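Local coordinates for protein geranylgeranyl pyrophosphate synthetase (Pyrococcus horikoshii, PDB 1WY0) that probably catalyses the successive condensation of isopentenyl diphosphate with allylic diphosphates to make the C20 isoprenoid precursor geranylgeranyl diphosphate, at residues V49-V54 with A74-H79; H79-V84 with L116-A121. All coordinates share one frame; numbering follows the deposited sequence.

Contact 1: residues V49-V54 with A74-H79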
ATOM      1  N   VAL A  49      -3.084 -18.522 -10.321  1.00 42.99           N
ATOM      2  CA  VAL A  49      -3.384 -18.385 -11.739  1.00 42.09           C
ATOM      3  C   VAL A  49      -2.647 -17.213 -12.381  1.00 41.68           C
ATOM      4  O   VAL A  49      -2.162 -17.323 -13.507  1.00 41.37           O
ATOM      5  CB  VAL A  49      -4.895 -18.198 -11.972  1.00 42.06           C
ATOM      6  CG1 VAL A  49      -5.157 -17.791 -13.410  1.00 42.42           C
ATOM      7  CG2 VAL A  49      -5.627 -19.496 -11.658  1.00 42.54           C
ATOM      8  N   ARG A  50      -2.574 -16.087 -11.676  1.00 40.08           N
ATOM      9  CA  ARG A  50      -1.893 -14.916 -12.213  1.00 38.04           C
ATOM     10  C   ARG A  50      -0.418 -15.199 -12.452  1.00 37.23           C
ATOM     11  O   ARG A  50       0.093 -14.939 -13.535  1.00 36.53           O
ATOM     12  CB  ARG A  50      -2.088 -13.720 -11.277  1.00 37.26           C
ATOM     13  CG  ARG A  50      -3.511 -13.201 -11.345  1.00 35.78           C
ATOM     14  CD  ARG A  50      -3.834 -12.117 -10.332  1.00 34.00           C
ATOM     15  NE  ARG A  50      -5.257 -11.802 -10.395  1.00 33.48           N
ATOM     16  CZ  ARG A  50      -6.226 -12.636 -10.031  1.00 33.51           C
ATOM     17  NH1 ARG A  50      -5.934 -13.839  -9.559  1.00 32.08           N
ATOM     18  NH2 ARG A  50      -7.493 -12.277 -10.168  1.00 33.78           N
ATOM     19  N   PRO A  51       0.288 -15.733 -11.445  1.00 37.23           N
ATOM     20  CA  PRO A  51       1.709 -16.033 -11.632  1.00 37.79           C
ATOM     21  C   PRO A  51       1.878 -17.043 -12.772  1.00 39.52           C
ATOM     22  O   PRO A  51       2.816 -16.956 -13.561  1.00 39.65           O
ATOM     23  CB  PRO A  51       2.119 -16.617 -10.282  1.00 38.60           C
ATOM     24  CG  PRO A  51       1.188 -15.962  -9.323  1.00 37.92           C
ATOM     25  CD  PRO A  51      -0.126 -16.002 -10.057  1.00 37.42           C
ATOM     26  N   PHE A  52       0.958 -18.000 -12.851  1.00 40.99           N
ATOM     27  CA  PHE A  52       0.998 -19.010 -13.904  1.00 42.65           C
ATOM     28  C   PHE A  52       0.956 -18.335 -15.268  1.00 43.67           C
ATOM     29  O   PHE A  52       1.643 -18.747 -16.197  1.00 44.49           O
ATOM     30  CB  PHE A  52      -0.190 -19.974 -13.786  1.00 43.05           C
ATOM     31  CG  PHE A  52      -0.168 -21.093 -14.799  1.00 43.38           C
ATOM     32  CD1 PHE A  52       0.763 -22.120 -14.705  1.00 43.90           C
ATOM     33  CD2 PHE A  52      -1.072 -21.110 -15.855  1.00 43.65           C
ATOM     34  CE1 PHE A  52       0.792 -23.147 -15.646  1.00 44.71           C
ATOM     35  CE2 PHE A  52      -1.052 -22.133 -16.803  1.00 44.05           C
ATOM     36  CZ  PHE A  52      -0.117 -23.155 -16.696  1.00 41.42           C
ATOM     37  N   VAL A  53       0.147 -17.292 -15.389  1.00 43.06           N
ATOM     38  CA  VAL A  53       0.040 -16.584 -16.650  1.00 42.73           C
ATOM     39  C   VAL A  53       1.361 -15.906 -16.958  1.00 44.04           C
ATOM     40  O   VAL A  53       1.758 -15.791 -18.120  1.00 45.12           O
ATOM     41  CB  VAL A  53      -1.098 -15.554 -16.595  1.00 42.45           C
ATOM     42  CG1 VAL A  53      -1.083 -14.663 -17.833  1.00 39.95           C
ATOM     43  CG2 VAL A  53      -2.418 -16.288 -16.496  1.00 40.31           C
ATOM     44  N   VAL A  54       2.055 -15.472 -15.915  1.00 43.30           N
ATOM     45  CA  VAL A  54       3.338 -14.819 -16.095  1.00 42.86           C
ATOM     46  C   VAL A  54       4.343 -15.796 -16.713  1.00 44.27           C
ATOM     47  O   VAL A  54       4.799 -15.602 -17.839  1.00 43.07           O
ATOM     48  CB  VAL A  54       3.908 -14.307 -14.748  1.00 42.83           C
ATOM     49  CG1 VAL A  54       5.263 -13.669 -14.974  1.00 41.25           C
ATOM     50  CG2 VAL A  54       2.947 -13.296 -14.116  1.00 43.01           C
ATOM     51  N   ALA A  74       5.662 -10.989  -7.521  1.00 35.17           N
ATOM     52  CA  ALA A  74       5.251  -9.614  -7.269  1.00 34.82           C
ATOM     53  C   ALA A  74       3.759  -9.487  -7.521  1.00 35.22           C
ATOM     54  O   ALA A  74       2.996  -8.970  -6.697  1.00 34.16           O
ATOM     55  CB  ALA A  74       6.018  -8.672  -8.193  1.00 34.56           C
ATOM     56  N   ILE A  75       3.347  -9.970  -8.678  1.00 34.19           N
ATOM     57  CA  ILE A  75       1.954  -9.918  -9.057  1.00 34.86           C
ATOM     58  C   ILE A  75       1.042 -10.690  -8.104  1.00 34.81           C
ATOM     59  O   ILE A  75      -0.062 -10.234  -7.807  1.00 33.12           O
ATOM     60  CB  ILE A  75       1.781 -10.409 -10.506  1.00 35.59           C
ATOM     61  CG1 ILE A  75       2.392  -9.366 -11.451  1.00 37.71           C
ATOM     62  CG2 ILE A  75       0.301 -10.646 -10.821  1.00 36.71           C
ATOM     63  CD1 ILE A  75       2.011  -9.536 -12.918  1.00 39.60           C
ATOM     64  N   GLU A  76       1.486 -11.842  -7.607  1.00 33.34           N
ATOM     65  CA  GLU A  76       0.636 -12.600  -6.687  1.00 34.15           C
ATOM     66  C   GLU A  76       0.565 -11.888  -5.345  1.00 32.32           C
ATOM     67  O   GLU A  76      -0.435 -11.979  -4.643  1.00 34.39           O
ATOM     68  CB  GLU A  76       1.152 -14.026  -6.484  1.00 33.86           C
ATOM     69  CG  GLU A  76       0.270 -14.901  -5.574  1.00 34.92           C
ATOM     70  CD  GLU A  76      -1.147 -15.131  -6.107  1.00 37.77           C
ATOM     71  OE1 GLU A  76      -1.491 -14.617  -7.187  1.00 39.02           O
ATOM     72  OE2 GLU A  76      -1.937 -15.839  -5.434  1.00 40.87           O
ATOM     73  N   LEU A  77       1.634 -11.196  -4.981  1.00 29.97           N
ATOM     74  CA  LEU A  77       1.659 -10.455  -3.726  1.00 30.18           C
ATOM     75  C   LEU A  77       0.710  -9.261  -3.853  1.00 28.28           C
ATOM     76  O   LEU A  77      -0.020  -8.928  -2.924  1.00 27.26           O
ATOM     77  CB  LEU A  77       3.083  -9.978  -3.412  1.00 27.16           C
ATOM     78  CG  LEU A  77       4.007 -11.119  -2.978  1.00 29.25           C
ATOM     79  CD1 LEU A  77       5.426 -10.603  -2.704  1.00 26.63           C
ATOM     80  CD2 LEU A  77       3.414 -11.779  -1.731  1.00 27.91           C
ATOM     81  N   ILE A  78       0.710  -8.631  -5.018  1.00 28.04           N
ATOM     82  CA  ILE A  78      -0.164  -7.492  -5.247  1.00 28.09           C
ATOM     83  C   ILE A  78      -1.608  -7.953  -5.197  1.00 26.88           C
ATOM     84  O   ILE A  78      -2.444  -7.308  -4.575  1.00 26.42           O
ATOM     85  CB  ILE A  78       0.122  -6.820  -6.604  1.00 26.42           C
ATOM     86  CG1 ILE A  78       1.362  -5.934  -6.478  1.00 28.22           C
ATOM     87  CG2 ILE A  78      -1.093  -5.980  -7.040  1.00 28.54           C
ATOM     88  CD1 ILE A  78       1.703  -5.132  -7.710  1.00 27.00           C
ATOM     89  N   HIS A  79      -1.900  -9.074  -5.842  1.00 26.20           N
ATOM     90  CA  HIS A  79      -3.253  -9.617  -5.842  1.00 27.88           C
ATOM     91  C   HIS A  79      -3.704  -9.883  -4.401  1.00 27.52           C
ATOM     92  O   HIS A  79      -4.841  -9.582  -4.031  1.00 27.82           O
ATOM     93  CB  HIS A  79      -3.310 -10.930  -6.645  1.00 26.89           C
ATOM     94  CG  HIS A  79      -4.591 -11.698  -6.473  1.00 24.76           C
ATOM     95  ND1 HIS A  79      -5.814 -11.222  -6.896  1.00 26.82           N
ATOM     96  CD2 HIS A  79      -4.834 -12.910  -5.916  1.00 25.06           C
ATOM     97  CE1 HIS A  79      -6.753 -12.106  -6.609  1.00 25.11           C
ATOM     98  NE2 HIS A  79      -6.185 -13.139  -6.013  1.00 24.45           N
TER
HETATM   99  O   HOH W   1      -3.697 -15.569  -8.882  1.00 35.24           O

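Contact 2: residues H79-V84 with L116-A121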
ATOM      1  N   HIS A  79      -1.900  -9.074  -5.842  1.00 26.20           N
ATOM      2  CA  HIS A  79      -3.253  -9.617  -5.842  1.00 27.88           C
ATOM      3  C   HIS A  79      -3.704  -9.883  -4.401  1.00 27.52           C
ATOM      4  O   HIS A  79      -4.841  -9.582  -4.031  1.00 27.82           O
ATOM      5  CB  HIS A  79      -3.310 -10.930  -6.645  1.00 26.89           C
ATOM      6  CG  HIS A  79      -4.591 -11.698  -6.473  1.00 24.76           C
ATOM      7  ND1 HIS A  79      -5.814 -11.222  -6.896  1.00 26.82           N
ATOM      8  CD2 HIS A  79      -4.834 -12.910  -5.916  1.00 25.06           C
ATOM      9  CE1 HIS A  79      -6.753 -12.106  -6.609  1.00 25.11           C
ATOM     10  NE2 HIS A  79      -6.185 -13.139  -6.013  1.00 24.45           N
ATOM     11  N   ASN A  80      -2.815 -10.453  -3.597  1.00 28.70           N
ATOM     12  CA  ASN A  80      -3.156 -10.766  -2.215  1.00 29.18           C
ATOM     13  C   ASN A  80      -3.398  -9.533  -1.363  1.00 28.41           C
ATOM     14  O   ASN A  80      -4.319  -9.510  -0.554  1.00 30.79           O
ATOM     15  CB  ASN A  80      -2.078 -11.656  -1.586  1.00 29.35           C
ATOM     16  CG  ASN A  80      -2.344 -13.127  -1.822  1.00 32.34           C
ATOM     17  OD1 ASN A  80      -3.335 -13.673  -1.339  1.00 31.15           O
ATOM     18  ND2 ASN A  80      -1.471 -13.774  -2.586  1.00 33.22           N
ATOM     19  N   TYR A  81      -2.582  -8.503  -1.534  1.00 27.94           N
ATOM     20  CA  TYR A  81      -2.791  -7.285  -0.765  1.00 27.34           C
ATOM     21  C   TYR A  81      -4.142  -6.655  -1.125  1.00 27.51           C
ATOM     22  O   TYR A  81      -4.796  -6.051  -0.265  1.00 25.85           O
ATOM     23  CB  TYR A  81      -1.652  -6.284  -1.025  1.00 26.49           C
ATOM     24  CG  TYR A  81      -2.084  -4.968  -1.635  1.00 28.75           C
ATOM     25  CD1 TYR A  81      -2.017  -4.758  -3.012  1.00 28.54           C
ATOM     26  CD2 TYR A  81      -2.520  -3.912  -0.830  1.00 29.83           C
ATOM     27  CE1 TYR A  81      -2.363  -3.535  -3.573  1.00 28.19           C
ATOM     28  CE2 TYR A  81      -2.874  -2.679  -1.384  1.00 29.44           C
ATOM     29  CZ  TYR A  81      -2.789  -2.495  -2.753  1.00 30.24           C
ATOM     30  OH  TYR A  81      -3.082  -1.264  -3.297  1.00 28.12           O
ATOM     31  N   SER A  82      -4.561  -6.782  -2.388  1.00 25.43           N
ATOM     32  CA  SER A  82      -5.839  -6.199  -2.778  1.00 27.50           C
ATOM     33  C   SER A  82      -7.014  -6.932  -2.128  1.00 26.01           C
ATOM     34  O   SER A  82      -8.080  -6.380  -1.890  1.00 29.55           O
ATOM     35  CB  SER A  82      -5.955  -6.278  -4.301  1.00 29.32           C
ATOM     36  OG  SER A  82      -6.277  -7.617  -4.681  1.00 33.79           O
ATOM     37  N   LEU A  83      -6.800  -8.238  -1.880  1.00 26.59           N
ATOM     38  CA  LEU A  83      -7.845  -9.031  -1.245  1.00 26.17           C
ATOM     39  C   LEU A  83      -8.041  -8.629   0.219  1.00 26.71           C
ATOM     40  O   LEU A  83      -9.147  -8.558   0.737  1.00 26.62           O
ATOM     41  CB  LEU A  83      -7.442 -10.503  -1.330  1.00 26.66           C
ATOM     42  CG  LEU A  83      -7.454 -11.032  -2.765  1.00 28.84           C
ATOM     43  CD1 LEU A  83      -7.204 -12.541  -2.832  1.00 25.89           C
ATOM     44  CD2 LEU A  83      -8.786 -10.788  -3.475  1.00 30.42           C
ATOM     45  N   VAL A  84      -6.903  -8.403   0.900  1.00 26.29           N
ATOM     46  CA  VAL A  84      -6.965  -8.019   2.306  1.00 27.65           C
ATOM     47  C   VAL A  84      -7.704  -6.694   2.494  1.00 26.03           C
ATOM     48  O   VAL A  84      -8.591  -6.549   3.325  1.00 27.86           O
ATOM     49  CB  VAL A  84      -5.530  -7.890   2.823  1.00 27.45           C
ATOM     50  CG1 VAL A  84      -5.536  -7.390   4.266  1.00 26.24           C
ATOM     51  CG2 VAL A  84      -4.834  -9.236   2.764  1.00 27.92           C
ATOM     52  N   LEU A 116       2.156  -4.371   3.891  1.00 21.99           N
ATOM     53  CA  LEU A 116       3.374  -5.164   3.864  1.00 24.83           C
ATOM     54  C   LEU A 116       3.401  -6.005   2.596  1.00 24.74           C
ATOM     55  O   LEU A 116       4.428  -6.129   1.939  1.00 27.20           O
ATOM     56  CB  LEU A 116       3.459  -6.093   5.081  1.00 25.24           C
ATOM     57  CG  LEU A 116       4.706  -6.985   4.938  1.00 26.32           C
ATOM     58  CD1 LEU A 116       5.941  -6.104   5.009  1.00 28.02           C
ATOM     59  CD2 LEU A 116       4.743  -8.044   6.000  1.00 27.11           C
ATOM     60  N   LEU A 117       2.275  -6.615   2.279  1.00 25.69           N
ATOM     61  CA  LEU A 117       2.170  -7.421   1.072  1.00 26.30           C
ATOM     62  C   LEU A 117       2.485  -6.587  -0.171  1.00 25.65           C
ATOM     63  O   LEU A 117       3.173  -7.062  -1.070  1.00 26.89           O
ATOM     64  CB  LEU A 117       0.765  -8.023   0.961  1.00 23.17           C
ATOM     65  CG  LEU A 117       0.531  -9.295   1.775  1.00 24.60           C
ATOM     66  CD1 LEU A 117      -0.962  -9.657   1.761  1.00 21.87           C
ATOM     67  CD2 LEU A 117       1.384 -10.432   1.200  1.00 22.67           C
ATOM     68  N   PHE A 118       1.985  -5.355  -0.220  1.00 26.19           N
ATOM     69  CA  PHE A 118       2.221  -4.467  -1.377  1.00 29.09           C
ATOM     70  C   PHE A 118       3.712  -4.120  -1.473  1.00 28.64           C
ATOM     71  O   PHE A 118       4.312  -4.178  -2.547  1.00 29.51           O
ATOM     72  CB  PHE A 118       1.396  -3.170  -1.252  1.00 29.74           C
ATOM     73  CG  PHE A 118       1.254  -2.405  -2.554  1.00 34.42           C
ATOM     74  CD1 PHE A 118       1.337  -3.056  -3.762  1.00 37.74           C
ATOM     75  CD2 PHE A 118       1.032  -1.033  -2.566  1.00 40.64           C
ATOM     76  CE1 PHE A 118       1.205  -2.374  -4.962  1.00 37.94           C
ATOM     77  CE2 PHE A 118       0.896  -0.334  -3.787  1.00 41.35           C
ATOM     78  CZ  PHE A 118       0.983  -1.018  -4.977  1.00 37.23           C
ATOM     79  N   SER A 119       4.290  -3.743  -0.344  1.00 27.29           N
ATOM     80  CA  SER A 119       5.701  -3.420  -0.258  1.00 29.90           C
ATOM     81  C   SER A 119       6.547  -4.629  -0.703  1.00 30.62           C
ATOM     82  O   SER A 119       7.558  -4.476  -1.387  1.00 30.95           O
ATOM     83  CB  SER A 119       6.044  -3.056   1.191  1.00 30.24           C
ATOM     84  OG  SER A 119       7.423  -2.770   1.342  1.00 36.17           O
ATOM     85  N   LYS A 120       6.133  -5.832  -0.314  1.00 30.24           N
ATOM     86  CA  LYS A 120       7.016  -6.928  -0.706  1.00 31.29           C
ATOM     87  C   LYS A 120       6.852  -7.303  -2.185  1.00 31.56           C
ATOM     88  O   LYS A 120       7.759  -7.817  -2.827  1.00 32.42           O
ATOM     89  CB  LYS A 120       6.696  -8.137   0.175  1.00 30.65           C
ATOM     90  CG  LYS A 120       7.043  -7.890   1.645  1.00 29.92           C
ATOM     91  CD  LYS A 120       8.326  -8.608   2.068  1.00 29.68           C
ATOM     92  CE  LYS A 120       8.742  -8.272   3.503  1.00 30.82           C
ATOM     93  NZ  LYS A 120      10.096  -8.761   3.751  1.00 32.33           N
ATOM     94  N   ALA A 121       5.750  -6.944  -2.833  1.00 31.44           N
ATOM     95  CA  ALA A 121       5.633  -7.133  -4.268  1.00 32.13           C
ATOM     96  C   ALA A 121       6.777  -6.398  -4.972  1.00 32.09           C
ATOM     97  O   ALA A 121       7.360  -6.909  -5.929  1.00 33.50           O
ATOM     98  CB  ALA A 121       4.289  -6.609  -4.755  1.00 30.51           C
TER

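Contact 1: residues V49-V54 with A74-H79
Arg50 lays its guanidinium flat on the imidazole of His79, with centres 3.7 Å apart and planes at 10°. Its chain is extended from CG to NE, long enough to bridge the gap between the two near-antiparallel helices, and NH1 ends 3.5 Å above the middle of the ring. His79 meets it because CG is anti to the backbone N (chi1 168°). The stack engages one face of each group, and the guanidinium N-H groups point outward round its rim.

Polar bridging is done by one water, in plane at the guanidinium edge. It accepts from Arg50 NH1 (2.9 Å) and Arg50 N, and donates to Glu76 OE1 (2.9 Å). The other carboxylate oxygen, OE2, forms a salt bridge with Arg48.

Van der Waals packing fills the rest. The puckered Pro51 ring puts its CG 3.4 Å from Glu76 CB, with Glu76 OE1 beside Pro51 CD. Apolar contacts join Val54 CG2 to Ile75 CD1 and Arg50 CB to Ile75 CG2.

Arg50 and His79 correspond to two positions that in relatives bind isopentenyl diphosphate, so the stack is consistent with holding both groups for that diphosphate.

Contact 2: residues H79-V84 with L116-A121
Tyr81 and Phe118 pack their rings face to face in an offset stack, centroids 4.4 Å apart and planes at 11°. The two side chains run side by side and point the same way from their antiparallel helices. The offset brings Phe118 CB over the centre of the Tyr81 ring, a CH-pi contact of 4.0 Å only 13° off the ring normal, while the Phe118 ring itself slides toward the Tyr81 hydroxyl end, with CD1 3.7 Å from Tyr81 CE1.

Packing is tightest at the base of this pair. Tyr81 CB meets Leu117 CB at 3.6 Å, and the CA atoms of Tyr81 and Leu117 come within 5.3 Å, so the beta carbons meet where the backbones are nearest. The chi1 of Tyr81, 119°, lies away from the staggered values and goes with the placing of its ring alongside Phe118.

Beyond Leu117 the fit is looser. Its CG lies anti to the carbonyl carbon, sending CD1 across to Val84 CG2 at 4.0 Å and past CB of Asn80; a branched leucine spans this distance without any directional bond. The Asn80 amide leads away and gives its ND2 hydrogen bond to Glu76 O. This thinner edge is buried too, with Tyr41 packed on Asn80 and Val84.

Phe118 also meets its counterpart in the second subunit, and Ser119 OG hydrogen-bonds to Asn147 and Ser146 there, so helix 107-126 faces the dimer interface. Tyr81, which with Cys150 forms a mercury site, stands five residues before the first DDxxD motif. In relatives an aromatic residue there limits product length, so the stacked rings are consistent with a bulky aromatic wall or floor to the chain-elongation pocket.

Helix 69-90 carries both contacts: contact 1 joins one flank to helix 49-57, and contact 2 joins the next turns to helix 107-126. His79 belongs to both ranges but touches the partner segment only in contact 1. Their centres lie 11 Å apart, yet they touch directly, with Ile78 CG1 packed 3.5 Å from Ala121 CB and Leu77 CD1 against Lys120. The mercury ion lies about 3 Å from the Tyr81 side chain and about 11 Å from that of His79. By analogy with relatives, contact 1 probably borders the diphosphate end of the active site and contact 2 the pocket for the growing hydrocarbon tail, next to the dimer interface.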